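Local coordinates for predicted ATPase of the ABC class (Vibrio vulnificus, PDB 5D6A), which probably hydrolyses ATP as an ABC-class ATPase, and here binds the non-hydrolysable ATP analogue adenylyl-imidodiphosphate, at residues G259-G265 against A419-M425; F233-L239 against Q429-V433; S69-A75 against E139-N145; L126-S130 against H548-K553. All blocks are in the same frame, centred on the assembly; numbering follows the deposited sequence.

How the interactions relate
Interactions 1 and 2 lie on the opposite side of the chain's centre from interaction 3. Both belong to the P-loop domain, their centres about 11 Å apart, and share one mixed sheet: strand 421-425 lies between 260-264 and 430-432, and L431 and V433 bond back to Q424 and V422. Interactions 3 and 4 are also neighbours, with centres about 12 Å apart, and meet where R141 bonds to S130 and H548. Interaction 1 is about 48 Å from interaction 3. Along the chain, interaction 1 nests inside interaction 2, and both nest inside interaction 4, whose segments alternate with those of interaction 3. The N- and C-terminal regions thus meet in space although the nucleotide-binding domain lies between them in sequence.

Interaction 1: G259-G265 against A419-M425; sequences GITLIVG and ADNVIQM
G259 leads into the strand with its carbonyl carbon 4.0 Å from D420 OD1, and I260 closes a two-way clasp with the same aspartate. I260 N donates to D420 OD1 (3.0 Å), meeting the oxygen from above the carboxylate plane, while I260 O accepts D420 N and, weakly, N421 N. The first torsion of D420 sets CG beside its own backbone N, chi1 -57°, which turns the carboxylate back to I260; R398 forms a salt bridge to the same OD1. T261 shares a face of the sheet with N421, I263 and I423, and its CG2 lies 4.2 Å from I423 CD1. L262 takes the other face, where its CD1 rests on A419 CB at 3.5 Å; its backbone donates to N421 O and accepts I423 N (2.8 Å). I263 runs alongside M425, a selenomethionine, both pointing the same way, with I263 CG2 4.1 Å from M425 CG; K271 and L274 of helix 271-280 pack over both. The V264 and V422 side chains cross at a slant, V264 CG2 3.8 Å from V422 CG1. V264 N bonds to I423 O (2.7 Å), nearly along the C=O axis, and V264 O accepts M425 N, the last rung. G265 then lays its CA near Q424 CG. On this side V264 and Q424 also pack against M376 and V380 of the second subunit. Two adjoining parallel strands, the first running into a glycine-rich loop and helix 271-280 beside the bound nucleotide, belong to the central sheet of a P-loop NTPase fold, with G265 probably opening the Walker A motif.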
loop_
_atom_site.group_PDB
_atom_site.type_symbol
_atom_site.label_atom_id
_atom_site.label_comp_id
_atom_site.label_asym_id
_atom_site.label_seq_id
_atom_site.Cartn_x
_atom_site.Cartn_y
_atom_site.Cartn_z
ATOM N N GLY A 259 -11.676 -9.307 -28.137
ATOM C CA GLY A 259 -11.360 -8.025 -28.743
ATOM C C GLY A 259 -11.371 -6.918 -27.712
ATOM O O GLY A 259 -11.236 -7.170 -26.518
ATOM N N ILE A 260 -11.546 -5.689 -28.180
ATOM C CA ILE A 260 -11.550 -4.522 -27.312
ATOM C C ILE A 260 -12.964 -4.192 -26.847
ATOM O O ILE A 260 -13.877 -4.076 -27.660
ATOM C CB ILE A 260 -10.952 -3.300 -28.037
ATOM C CG1 ILE A 260 -9.550 -3.638 -28.562
ATOM C CG2 ILE A 260 -10.913 -2.092 -27.107
ATOM C CD1 ILE A 260 -8.916 -2.539 -29.389
ATOM N N THR A 261 -13.130 -4.040 -25.536
ATOM C CA THR A 261 -14.421 -3.709 -24.945
ATOM C C THR A 261 -14.267 -2.506 -24.017
ATOM O O THR A 261 -13.433 -2.513 -23.110
ATOM C CB THR A 261 -14.994 -4.893 -24.143
ATOM O OG1 THR A 261 -15.104 -6.041 -24.994
ATOM C CG2 THR A 261 -16.370 -4.551 -23.574
ATOM N N LEU A 262 -15.067 -1.471 -24.249
ATOM C CA LEU A 262 -15.010 -0.269 -23.430
ATOM C C LEU A 262 -16.168 -0.217 -22.450
ATOM O O LEU A 262 -17.281 -0.652 -22.759
ATOM C CB LEU A 262 -15.038 0.982 -24.308
ATOM C CG LEU A 262 -13.912 1.113 -25.329
ATOM C CD1 LEU A 262 -14.073 2.411 -26.104
ATOM C CD2 LEU A 262 -12.553 1.052 -24.647
ATOM N N ILE A 263 -15.887 0.315 -21.266
ATOM C CA ILE A 263 -16.883 0.491 -20.218
ATOM C C ILE A 263 -16.926 1.985 -19.918
ATOM O O ILE A 263 -16.073 2.510 -19.205
ATOM C CB ILE A 263 -16.536 -0.330 -18.961
ATOM C CG1 ILE A 263 -16.574 -1.825 -19.297
ATOM C CG2 ILE A 263 -17.514 -0.030 -17.831
ATOM C CD1 ILE A 263 -16.223 -2.733 -18.138
ATOM N N VAL A 264 -17.919 2.663 -20.481
ATOM C CA VAL A 264 -18.048 4.108 -20.328
ATOM C C VAL A 264 -19.189 4.512 -19.399
ATOM O O VAL A 264 -19.861 3.666 -18.808
ATOM C CB VAL A 264 -18.256 4.779 -21.701
ATOM C CG1 VAL A 264 -17.084 4.464 -22.619
ATOM C CG2 VAL A 264 -19.566 4.337 -22.341
ATOM N N GLY A 265 -19.389 5.821 -19.276
ATOM C CA GLY A 265 -20.440 6.373 -18.433
ATOM C C GLY A 265 -19.903 7.485 -17.560
ATOM O O GLY A 265 -18.689 7.633 -17.407
ATOM N N ALA A 419 -12.675 0.314 -30.815
ATOM C CA ALA A 419 -13.404 -0.617 -29.945
ATOM C C ALA A 419 -14.410 -1.477 -30.706
ATOM O O ALA A 419 -15.025 -1.016 -31.661
ATOM C CB ALA A 419 -14.114 0.147 -28.838
ATOM N N ASP A 420 -14.566 -2.729 -30.273
ATOM C CA ASP A 420 -15.528 -3.650 -30.883
ATOM C C ASP A 420 -16.893 -3.424 -30.249
ATOM O O ASP A 420 -17.897 -3.299 -30.951
ATOM C CB ASP A 420 -15.131 -5.117 -30.676
ATOM C CG ASP A 420 -13.749 -5.437 -31.209
ATOM O OD1 ASP A 420 -12.782 -4.763 -30.799
ATOM O OD2 ASP A 420 -13.622 -6.394 -32.005
ATOM N N ASN A 421 -16.923 -3.400 -28.916
ATOM C CA ASN A 421 -18.159 -3.179 -28.166
ATOM C C ASN A 421 -17.987 -2.095 -27.103
ATOM O O ASN A 421 -16.902 -1.936 -26.539
ATOM C CB ASN A 421 -18.634 -4.476 -27.507
ATOM C CG ASN A 421 -18.821 -5.602 -28.504
ATOM O OD1 ASN A 421 -17.898 -5.956 -29.235
ATOM N ND2 ASN A 421 -20.009 -6.193 -28.515
ATOM N N VAL A 422 -19.061 -1.353 -26.834
ATOM C CA VAL A 422 -19.034 -0.280 -25.841
ATOM C C VAL A 422 -20.217 -0.407 -24.880
ATOM O O VAL A 422 -21.374 -0.379 -25.298
ATOM C CB VAL A 422 -19.064 1.108 -26.507
ATOM C CG1 VAL A 422 -18.983 2.206 -25.456
ATOM C CG2 VAL A 422 -17.918 1.243 -27.499
ATOM N N ILE A 423 -19.908 -0.542 -23.594
ATOM C CA ILE A 423 -20.918 -0.683 -22.553
ATOM C C ILE A 423 -21.013 0.594 -21.729
ATOM O O ILE A 423 -19.993 1.152 -21.332
ATOM C CB ILE A 423 -20.576 -1.856 -21.617
ATOM C CG1 ILE A 423 -20.564 -3.165 -22.411
ATOM C CG2 ILE A 423 -21.574 -1.932 -20.467
ATOM C CD1 ILE A 423 -20.067 -4.362 -21.629
ATOM N N GLN A 424 -22.235 1.054 -21.472
ATOM C CA GLN A 424 -22.437 2.262 -20.686
ATOM C C GLN A 424 -23.114 1.929 -19.364
ATOM O O GLN A 424 -24.133 1.238 -19.339
ATOM C CB GLN A 424 -23.292 3.274 -21.450
ATOM C CG GLN A 424 -23.421 4.620 -20.741
ATOM C CD GLN A 424 -24.364 5.578 -21.441
ATOM O OE1 GLN A 424 -25.135 5.183 -22.307
ATOM N NE2 GLN A 424 -24.317 6.845 -21.051
HETATM N N MSE A 425 -22.539 2.420 -18.270
HETATM C CA MSE A 425 -23.109 2.218 -16.944
HETATM C C MSE A 425 -23.944 3.430 -16.632
HETATM O O MSE A 425 -23.497 4.567 -16.802
HETATM C CB MSE A 425 -22.024 2.038 -15.887
HETATM C CG MSE A 425 -21.173 0.792 -16.126
HETATM SE SE MSE A 425 -22.287 -0.833 -16.181
HETATM C CE MSE A 425 -22.652 -1.024 -14.256
#

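Interaction 2: F233-L239 against Q429-V433; sequences FTAPESL and QALDV
The phenyl ring of F233 meets A430 obliquely, its CE1 3.9 Å from A430 CB, an approach that is neither face-on nor edge-on. L254, N212 and L216 also pack against this ring. The other flat group is the carboxylate of D432, whose two oxygens are used separately: OD2 faces the hydroxyl of S238, and OD1 bonds to T434 OG1 just beyond the strand. S238 OG is modelled 2.5 Å from D432 OD2, a hydrogen bond whose very short length is doubtful at this resolution. S238 and D432 each swing their outer group away from the backbone N (chi1 -180° and -175°), which lets the S238 hydroxyl and the D432 carboxylate converge. Between ring and carboxylate sits P236. Its CD lies 4.0 Å from A430 CB, while its CG is 3.8 Å from D432 N and 4.0 Å from D432 CB; proline ring and aspartate side chain cross at about a right angle. A short 3-10 turn, closed by L239 N to P236 O at 2.7 Å, brings S238 round to this position. L239 adds its CB 4.2 Å from D432 OD2 and packs on N421 and I423. The loop is held here through side chains, not by strand pairing. It lies along strand 430-432, the antiparallel outer strand of the P-loop domain's mixed sheet, with the F233 side chain about 6 Å from the bound nucleotide.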
loop_
_atom_site.group_PDB
_atom_site.type_symbol
_atom_site.label_atom_id
_atom_site.label_comp_id
_atom_site.label_asym_id
_atom_site.label_seq_id
_atom_site.Cartn_x
_atom_site.Cartn_y
_atom_site.Cartn_z
ATOM N N PHE A 233 -27.439 -7.031 -11.229
ATOM C CA PHE A 233 -26.968 -6.853 -12.593
ATOM C C PHE A 233 -27.876 -7.509 -13.630
ATOM O O PHE A 233 -28.381 -8.613 -13.424
ATOM C CB PHE A 233 -25.554 -7.416 -12.732
ATOM C CG PHE A 233 -24.962 -7.229 -14.096
ATOM C CD1 PHE A 233 -24.266 -6.070 -14.413
ATOM C CD2 PHE A 233 -25.103 -8.209 -15.067
ATOM C CE1 PHE A 233 -23.719 -5.894 -15.670
ATOM C CE2 PHE A 233 -24.561 -8.040 -16.327
ATOM C CZ PHE A 233 -23.868 -6.881 -16.629
ATOM N N THR A 234 -28.073 -6.805 -14.741
ATOM C CA THR A 234 -28.858 -7.304 -15.860
ATOM C C THR A 234 -28.144 -6.896 -17.137
ATOM O O THR A 234 -27.705 -5.754 -17.271
ATOM C CB THR A 234 -30.290 -6.741 -15.885
ATOM O OG1 THR A 234 -30.977 -7.120 -14.688
ATOM C CG2 THR A 234 -31.055 -7.279 -17.100
ATOM N N ALA A 235 -28.025 -7.833 -18.069
ATOM C CA ALA A 235 -27.350 -7.574 -19.326
ATOM C C ALA A 235 -28.325 -7.075 -20.381
ATOM O O ALA A 235 -29.507 -7.426 -20.356
ATOM C CB ALA A 235 -26.661 -8.837 -19.814
ATOM N N PRO A 236 -27.838 -6.232 -21.305
ATOM C CA PRO A 236 -28.691 -5.773 -22.391
ATOM C C PRO A 236 -28.798 -6.890 -23.424
ATOM O O PRO A 236 -27.778 -7.465 -23.810
ATOM C CB PRO A 236 -27.939 -4.560 -22.945
ATOM C CG PRO A 236 -26.509 -4.787 -22.585
ATOM C CD PRO A 236 -26.496 -5.618 -21.337
ATOM N N GLU A 237 -30.019 -7.205 -23.853
ATOM C CA GLU A 237 -30.247 -8.291 -24.818
ATOM C C GLU A 237 -29.270 -8.262 -25.986
ATOM O O GLU A 237 -28.804 -9.306 -26.440
ATOM C CB GLU A 237 -31.684 -8.265 -25.354
ATOM C CG GLU A 237 -32.753 -8.563 -24.310
ATOM C CD GLU A 237 -34.146 -8.697 -24.906
ATOM O OE1 GLU A 237 -34.284 -8.629 -26.150
ATOM O OE2 GLU A 237 -35.108 -8.878 -24.127
ATOM N N SER A 238 -28.961 -7.062 -26.460
ATOM C CA SER A 238 -28.051 -6.883 -27.582
ATOM C C SER A 238 -26.699 -7.560 -27.363
ATOM O O SER A 238 -26.043 -7.971 -28.322
ATOM C CB SER A 238 -27.835 -5.390 -27.833
ATOM O OG SER A 238 -26.958 -5.175 -28.922
ATOM N N LEU A 239 -26.298 -7.685 -26.102
ATOM C CA LEU A 239 -25.008 -8.272 -25.766
ATOM C C LEU A 239 -25.173 -9.420 -24.756
ATOM O O LEU A 239 -24.264 -9.729 -23.985
ATOM C CB LEU A 239 -24.116 -7.163 -25.203
ATOM C CG LEU A 239 -22.610 -7.370 -25.161
ATOM C CD1 LEU A 239 -22.070 -7.640 -26.556
ATOM C CD2 LEU A 239 -21.949 -6.138 -24.561
ATOM N N GLN A 429 -26.591 -0.122 -14.151
ATOM C CA GLN A 429 -27.130 -1.105 -15.087
ATOM C C GLN A 429 -26.383 -0.954 -16.402
ATOM O O GLN A 429 -26.061 0.160 -16.817
ATOM C CB GLN A 429 -28.635 -0.931 -15.306
ATOM C CG GLN A 429 -29.045 0.429 -15.846
ATOM C CD GLN A 429 -30.483 0.478 -16.316
ATOM O OE1 GLN A 429 -31.228 -0.498 -16.196
ATOM N NE2 GLN A 429 -30.884 1.622 -16.864
ATOM N N ALA A 430 -26.104 -2.074 -17.055
ATOM C CA ALA A 430 -25.374 -2.051 -18.311
ATOM C C ALA A 430 -26.284 -1.708 -19.484
ATOM O O ALA A 430 -27.445 -2.114 -19.525
ATOM C CB ALA A 430 -24.698 -3.392 -18.544
ATOM N N LEU A 431 -25.739 -0.945 -20.426
ATOM C CA LEU A 431 -26.444 -0.554 -21.640
ATOM C C LEU A 431 -25.492 -0.730 -22.818
ATOM O O LEU A 431 -24.320 -0.355 -22.732
ATOM C CB LEU A 431 -26.906 0.906 -21.564
ATOM C CG LEU A 431 -27.972 1.275 -20.527
ATOM C CD1 LEU A 431 -28.193 2.780 -20.510
ATOM C CD2 LEU A 431 -29.280 0.547 -20.807
ATOM N N ASP A 432 -25.988 -1.312 -23.906
ATOM C CA ASP A 432 -25.173 -1.515 -25.098
ATOM C C ASP A 432 -25.275 -0.267 -25.966
ATOM O O ASP A 432 -26.315 -0.013 -26.574
ATOM C CB ASP A 432 -25.642 -2.752 -25.870
ATOM C CG ASP A 432 -24.749 -3.079 -27.061
ATOM O OD1 ASP A 432 -23.719 -2.398 -27.255
ATOM O OD2 ASP A 432 -25.075 -4.028 -27.802
ATOM N N VAL A 433 -24.192 0.504 -26.021
ATOM C CA VAL A 433 -24.168 1.746 -26.797
ATOM C C VAL A 433 -23.155 1.716 -27.947
ATOM O O VAL A 433 -22.661 2.763 -28.376
ATOM C CB VAL A 433 -23.880 2.957 -25.885
ATOM C CG1 VAL A 433 -24.981 3.104 -24.846
ATOM C CG2 VAL A 433 -22.522 2.828 -25.206
#

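Interaction 3: S69-A75 against E139-N145; sequences SASRFRA and ELRFRVN
S71-A75 and E139-V144 form an antiparallel strand pair in the sheet of the N-terminal region, where S71 with V144, F73 with F142 and A75 with L140 are hydrogen-bonded pairs, and R72 with R143 and R74 with R141 are non-hydrogen-bonded ones. The rungs include V144 N to S71 O (2.7 Å) and F73 N to F142 O (2.8 Å); S71 N to V144 O is weak. One face is mostly apolar. V144 CG2 sits 3.7 Å from the centroid of the F73 ring, 18° off its normal, as a CH-pi contact. F142 takes the first torsion that places CG between its backbone N and carbonyl carbon (chi1 51°), which carries its ring over to F73, with CE2 3.5 Å from F73 CB, while A75 CB lies at the ring's edge. L166 and I170 of helix 155-172 pack on F142. The opposite face carries four arginines. R74 NH1 (2.9 Å) and R141 NE (3.0 Å) reach E139 OE2 from opposite faces of its carboxylate plane; R74 NE also pairs with D60, and R141 NH1 with H548 O. Farther along, R72 and R143 lie side by side, NH2 to NH2 at 3.1 Å, their guanidinium planes 47° apart. R143 NH1 also bonds weakly to A70 O. Both arginines form salt bridges to D550, R72 through NH1 and R143 through NH2. Shared acidic partners probably offset the concentrated positive charge, and through D550 and H548 this face is tied to the C-terminal region.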
loop_
_atom_site.group_PDB
_atom_site.type_symbol
_atom_site.label_atom_id
_atom_site.label_comp_id
_atom_site.label_asym_id
_atom_site.label_seq_id
_atom_site.Cartn_x
_atom_site.Cartn_y
_atom_site.Cartn_z
ATOM N N SER A 69 4.958 -17.227 15.635
ATOM C CA SER A 69 4.037 -17.957 14.760
ATOM C C SER A 69 3.738 -19.333 15.349
ATOM O O SER A 69 4.650 -20.044 15.770
ATOM C CB SER A 69 4.612 -18.097 13.353
ATOM O OG SER A 69 4.775 -16.829 12.745
ATOM N N ALA A 70 2.456 -19.697 15.371
ATOM C CA ALA A 70 2.004 -20.965 15.953
ATOM C C ALA A 70 2.670 -22.205 15.355
ATOM O O ALA A 70 3.122 -22.196 14.210
ATOM C CB ALA A 70 0.490 -21.080 15.844
ATOM N N SER A 71 2.723 -23.268 16.151
ATOM C CA SER A 71 3.320 -24.527 15.723
ATOM C C SER A 71 2.486 -25.161 14.621
ATOM O O SER A 71 1.258 -25.159 14.689
ATOM C CB SER A 71 3.436 -25.497 16.899
ATOM O OG SER A 71 4.290 -24.983 17.900
ATOM N N ARG A 72 3.164 -25.710 13.616
ATOM C CA ARG A 72 2.501 -26.334 12.476
ATOM C C ARG A 72 2.182 -27.808 12.732
ATOM O O ARG A 72 3.026 -28.565 13.219
ATOM C CB ARG A 72 3.377 -26.222 11.229
ATOM C CG ARG A 72 3.754 -24.802 10.837
ATOM C CD ARG A 72 4.551 -24.817 9.545
ATOM N NE ARG A 72 4.993 -23.491 9.114
ATOM C CZ ARG A 72 4.271 -22.637 8.385
ATOM N NH1 ARG A 72 3.030 -22.934 8.008
ATOM N NH2 ARG A 72 4.790 -21.466 8.043
ATOM N N PHE A 73 0.952 -28.194 12.396
ATOM C CA PHE A 73 0.457 -29.561 12.552
ATOM C C PHE A 73 -0.147 -30.059 11.241
ATOM O O PHE A 73 -0.538 -29.264 10.389
ATOM C CB PHE A 73 -0.631 -29.613 13.632
ATOM C CG PHE A 73 -0.108 -29.613 15.042
ATOM C CD1 PHE A 73 0.588 -28.524 15.550
ATOM C CD2 PHE A 73 -0.372 -30.687 15.885
ATOM C CE1 PHE A 73 1.050 -28.528 16.856
ATOM C CE2 PHE A 73 0.080 -30.691 17.195
ATOM C CZ PHE A 73 0.792 -29.610 17.681
ATOM N N ARG A 74 -0.211 -31.377 11.087
ATOM C CA ARG A 74 -0.825 -31.998 9.915
ATOM C C ARG A 74 -1.520 -33.269 10.357
ATOM O O ARG A 74 -1.072 -33.930 11.289
ATOM C CB ARG A 74 0.200 -32.323 8.825
ATOM C CG ARG A 74 0.911 -31.109 8.252
ATOM C CD ARG A 74 1.805 -31.461 7.072
ATOM N NE ARG A 74 2.852 -32.427 7.417
ATOM C CZ ARG A 74 2.803 -33.739 7.178
ATOM N NH1 ARG A 74 1.765 -34.292 6.557
ATOM N NH2 ARG A 74 3.820 -34.505 7.550
ATOM N N ALA A 75 -2.618 -33.606 9.692
ATOM C CA ALA A 75 -3.372 -34.809 10.025
ATOM C C ALA A 75 -3.795 -35.520 8.753
ATOM O O ALA A 75 -4.222 -34.883 7.794
ATOM C CB ALA A 75 -4.587 -34.457 10.863
ATOM N N GLU A 139 -5.807 -34.958 3.621
ATOM C CA GLU A 139 -4.780 -34.391 4.491
ATOM C C GLU A 139 -5.162 -32.981 4.924
ATOM O O GLU A 139 -5.549 -32.150 4.101
ATOM C CB GLU A 139 -3.410 -34.377 3.804
ATOM C CG GLU A 139 -2.309 -33.768 4.667
ATOM C CD GLU A 139 -0.935 -33.818 4.027
ATOM O OE1 GLU A 139 -0.763 -34.511 3.000
ATOM O OE2 GLU A 139 -0.016 -33.164 4.562
ATOM N N LEU A 140 -5.051 -32.727 6.227
ATOM C CA LEU A 140 -5.351 -31.426 6.802
ATOM C C LEU A 140 -4.068 -30.804 7.307
ATOM O O LEU A 140 -3.233 -31.489 7.902
ATOM C CB LEU A 140 -6.313 -31.563 7.978
ATOM C CG LEU A 140 -7.639 -32.266 7.717
ATOM C CD1 LEU A 140 -8.430 -32.329 9.013
ATOM C CD2 LEU A 140 -8.432 -31.568 6.622
ATOM N N ARG A 141 -3.913 -29.508 7.069
ATOM C CA ARG A 141 -2.748 -28.774 7.532
ATOM C C ARG A 141 -3.239 -27.538 8.262
ATOM O O ARG A 141 -4.074 -26.797 7.745
ATOM C CB ARG A 141 -1.840 -28.399 6.371
ATOM C CG ARG A 141 -1.305 -29.598 5.607
ATOM C CD ARG A 141 -0.259 -29.165 4.599
ATOM N NE ARG A 141 0.268 -30.284 3.830
ATOM C CZ ARG A 141 1.124 -30.158 2.820
ATOM N NH1 ARG A 141 1.552 -28.956 2.441
ATOM N NH2 ARG A 141 1.546 -31.236 2.179
ATOM N N PHE A 142 -2.715 -27.323 9.464
ATOM C CA PHE A 142 -3.145 -26.215 10.300
ATOM C C PHE A 142 -2.111 -25.895 11.374
ATOM O O PHE A 142 -1.080 -26.562 11.474
ATOM C CB PHE A 142 -4.487 -26.579 10.950
ATOM C CG PHE A 142 -4.475 -27.911 11.639
ATOM C CD1 PHE A 142 -4.781 -29.068 10.937
ATOM C CD2 PHE A 142 -4.136 -28.014 12.980
ATOM C CE1 PHE A 142 -4.760 -30.302 11.561
ATOM C CE2 PHE A 142 -4.113 -29.246 13.611
ATOM C CZ PHE A 142 -4.424 -30.392 12.899
ATOM N N ARG A 143 -2.396 -24.868 12.171
ATOM C CA ARG A 143 -1.506 -24.450 13.248
ATOM C C ARG A 143 -2.137 -24.683 14.618
ATOM O O ARG A 143 -3.359 -24.765 14.744
ATOM C CB ARG A 143 -1.166 -22.969 13.104
ATOM C CG ARG A 143 -0.412 -22.601 11.838
ATOM C CD ARG A 143 -0.210 -21.097 11.794
ATOM N NE ARG A 143 0.592 -20.640 10.658
ATOM C CZ ARG A 143 1.918 -20.484 10.667
ATOM N NH1 ARG A 143 2.637 -20.758 11.755
ATOM N NH2 ARG A 143 2.533 -20.052 9.571
ATOM N N VAL A 144 -1.288 -24.798 15.636
ATOM C CA VAL A 144 -1.732 -24.988 17.016
ATOM C C VAL A 144 -0.845 -24.156 17.938
ATOM O O VAL A 144 0.330 -24.468 18.123
ATOM C CB VAL A 144 -1.672 -26.468 17.452
ATOM C CG1 VAL A 144 -2.036 -26.615 18.926
ATOM C CG2 VAL A 144 -2.586 -27.320 16.584
ATOM N N ASN A 145 -1.407 -23.094 18.503
ATOM C CA ASN A 145 -0.663 -22.228 19.404
ATOM C C ASN A 145 -0.517 -22.912 20.766
ATOM O O ASN A 145 -1.448 -22.920 21.571
ATOM C CB ASN A 145 -1.369 -20.876 19.540
ATOM C CG ASN A 145 -0.545 -19.857 20.299
ATOM O OD1 ASN A 145 0.561 -20.143 20.754
ATOM N ND2 ASN A 145 -1.079 -18.653 20.431
#

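Interaction 4: L126-S130 against H548-K553; sequences LDSTS and HGDLAK
T129 and L551 make the tight part of this contact. L551 O accepts T129 N at 2.8 Å, the amide approaching close to the line of the L551 carbonyl, and takes a weak bond from S128 OG at 3.3 Å. The hydroxyl of T129 lies between its backbone N and carbonyl carbon, chi1 59°, and from there OG1 is 2.8 Å from H548 O and 3.2 Å from L551 O; its single proton can serve either carbonyl, and which one is not settled. T129 CG2 packs on L551 CB at 3.7 Å. Behind it, S130 N bonds to S128 OG, an ST turn that curls the chain toward strand 131-133. L126 CD1 meets A552 CB at 4.1 Å, a separate buried apolar contact. The partly exposed side chains of D127 and K553 are held more slackly. K553 N bonds to D127 O (2.9 Å), with D127 at the centre of an inverse gamma turn, but K553 bends at chi3 and leaves NZ 3.9 Å from D127 OD2, a long salt bridge. The stronger partner of D127 is R99, through OD1, and K553 NZ bonds weakly to L537 O. Two irregular segments from the N- and C-terminal regions are thus fastened mainly by backbone carbonyls that accept from amides and hydroxyls, with charge adding less.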
loop_
_atom_site.group_PDB
_atom_site.type_symbol
_atom_site.label_atom_id
_atom_site.label_comp_id
_atom_site.label_asym_id
_atom_site.label_seq_id
_atom_site.Cartn_x
_atom_site.Cartn_y
_atom_site.Cartn_z
ATOM N N LEU A 126 -9.790 -21.313 -3.314
ATOM C CA LEU A 126 -8.488 -21.503 -3.935
ATOM C C LEU A 126 -7.975 -22.923 -3.790
ATOM O O LEU A 126 -8.434 -23.680 -2.938
ATOM C CB LEU A 126 -7.478 -20.540 -3.304
ATOM C CG LEU A 126 -7.815 -19.047 -3.367
ATOM C CD1 LEU A 126 -6.790 -18.240 -2.587
ATOM C CD2 LEU A 126 -7.900 -18.558 -4.805
ATOM N N ASP A 127 -7.020 -23.276 -4.643
ATOM C CA ASP A 127 -6.375 -24.578 -4.596
ATOM C C ASP A 127 -5.340 -24.432 -3.488
ATOM O O ASP A 127 -4.209 -24.027 -3.731
ATOM C CB ASP A 127 -5.740 -24.901 -5.955
ATOM C CG ASP A 127 -5.149 -26.295 -6.021
ATOM O OD1 ASP A 127 -4.980 -26.938 -4.966
ATOM O OD2 ASP A 127 -4.840 -26.744 -7.142
ATOM N N SER A 128 -5.757 -24.752 -2.266
ATOM C CA SER A 128 -4.936 -24.577 -1.069
ATOM C C SER A 128 -4.369 -25.850 -0.460
ATOM O O SER A 128 -4.852 -26.948 -0.724
ATOM C CB SER A 128 -5.783 -23.879 -0.009
ATOM O OG SER A 128 -5.081 -23.749 1.210
ATOM N N THR A 129 -3.347 -25.674 0.380
ATOM C CA THR A 129 -2.699 -26.786 1.081
ATOM C C THR A 129 -3.310 -27.032 2.459
ATOM O O THR A 129 -2.910 -27.964 3.156
ATOM C CB THR A 129 -1.181 -26.557 1.254
ATOM O OG1 THR A 129 -0.947 -25.349 1.990
ATOM C CG2 THR A 129 -0.497 -26.469 -0.099
ATOM N N SER A 130 -4.267 -26.198 2.857
ATOM C CA SER A 130 -4.923 -26.380 4.151
ATOM C C SER A 130 -5.678 -27.711 4.160
ATOM O O SER A 130 -5.803 -28.352 5.201
ATOM C CB SER A 130 -5.855 -25.207 4.462
ATOM O OG SER A 130 -6.801 -25.021 3.428
ATOM N N HIS A 548 3.685 -26.899 4.370
ATOM C CA HIS A 548 2.984 -25.853 5.117
ATOM C C HIS A 548 1.496 -25.888 4.785
ATOM O O HIS A 548 1.101 -26.335 3.704
ATOM C CB HIS A 548 3.519 -24.449 4.800
ATOM C CG HIS A 548 4.975 -24.259 5.094
ATOM N ND1 HIS A 548 5.566 -24.703 6.257
ATOM C CD2 HIS A 548 5.937 -23.585 4.419
ATOM C CE1 HIS A 548 6.844 -24.365 6.257
ATOM N NE2 HIS A 548 7.094 -23.681 5.155
ATOM N N GLY A 549 0.678 -25.396 5.712
ATOM C CA GLY A 549 -0.770 -25.357 5.525
ATOM C C GLY A 549 -1.282 -24.024 5.002
ATOM O O GLY A 549 -2.476 -23.879 4.735
ATOM N N ASP A 550 -0.382 -23.054 4.850
ATOM C CA ASP A 550 -0.755 -21.721 4.367
ATOM C C ASP A 550 -0.146 -21.413 2.994
ATOM O O ASP A 550 0.598 -20.441 2.824
ATOM C CB ASP A 550 -0.396 -20.642 5.407
ATOM C CG ASP A 550 1.043 -20.739 5.901
ATOM O OD1 ASP A 550 1.726 -21.737 5.591
ATOM O OD2 ASP A 550 1.488 -19.816 6.620
ATOM N N LEU A 551 -0.485 -22.260 2.024
ATOM C CA LEU A 551 -0.037 -22.116 0.641
ATOM C C LEU A 551 -1.220 -22.326 -0.312
ATOM O O LEU A 551 -2.061 -23.203 -0.089
ATOM C CB LEU A 551 1.056 -23.137 0.323
ATOM C CG LEU A 551 2.377 -23.048 1.093
ATOM C CD1 LEU A 551 3.244 -24.260 0.790
ATOM C CD2 LEU A 551 3.118 -21.760 0.762
ATOM N N ALA A 552 -1.276 -21.513 -1.367
ATOM C CA ALA A 552 -2.333 -21.595 -2.379
ATOM C C ALA A 552 -1.707 -21.478 -3.764
ATOM O O ALA A 552 -0.843 -20.625 -3.979
ATOM C CB ALA A 552 -3.350 -20.488 -2.166
ATOM N N LYS A 553 -2.137 -22.325 -4.703
ATOM C CA LYS A 553 -1.568 -22.300 -6.051
ATOM C C LYS A 553 -1.684 -20.921 -6.682
ATOM O O LYS A 553 -2.790 -20.409 -6.857
ATOM C CB LYS A 553 -2.223 -23.327 -6.983
ATOM C CG LYS A 553 -1.683 -23.231 -8.412
ATOM C CD LYS A 553 -2.337 -24.182 -9.402
ATOM C CE LYS A 553 -1.989 -25.627 -9.110
ATOM N NZ LYS A 553 -2.453 -26.546 -10.187
#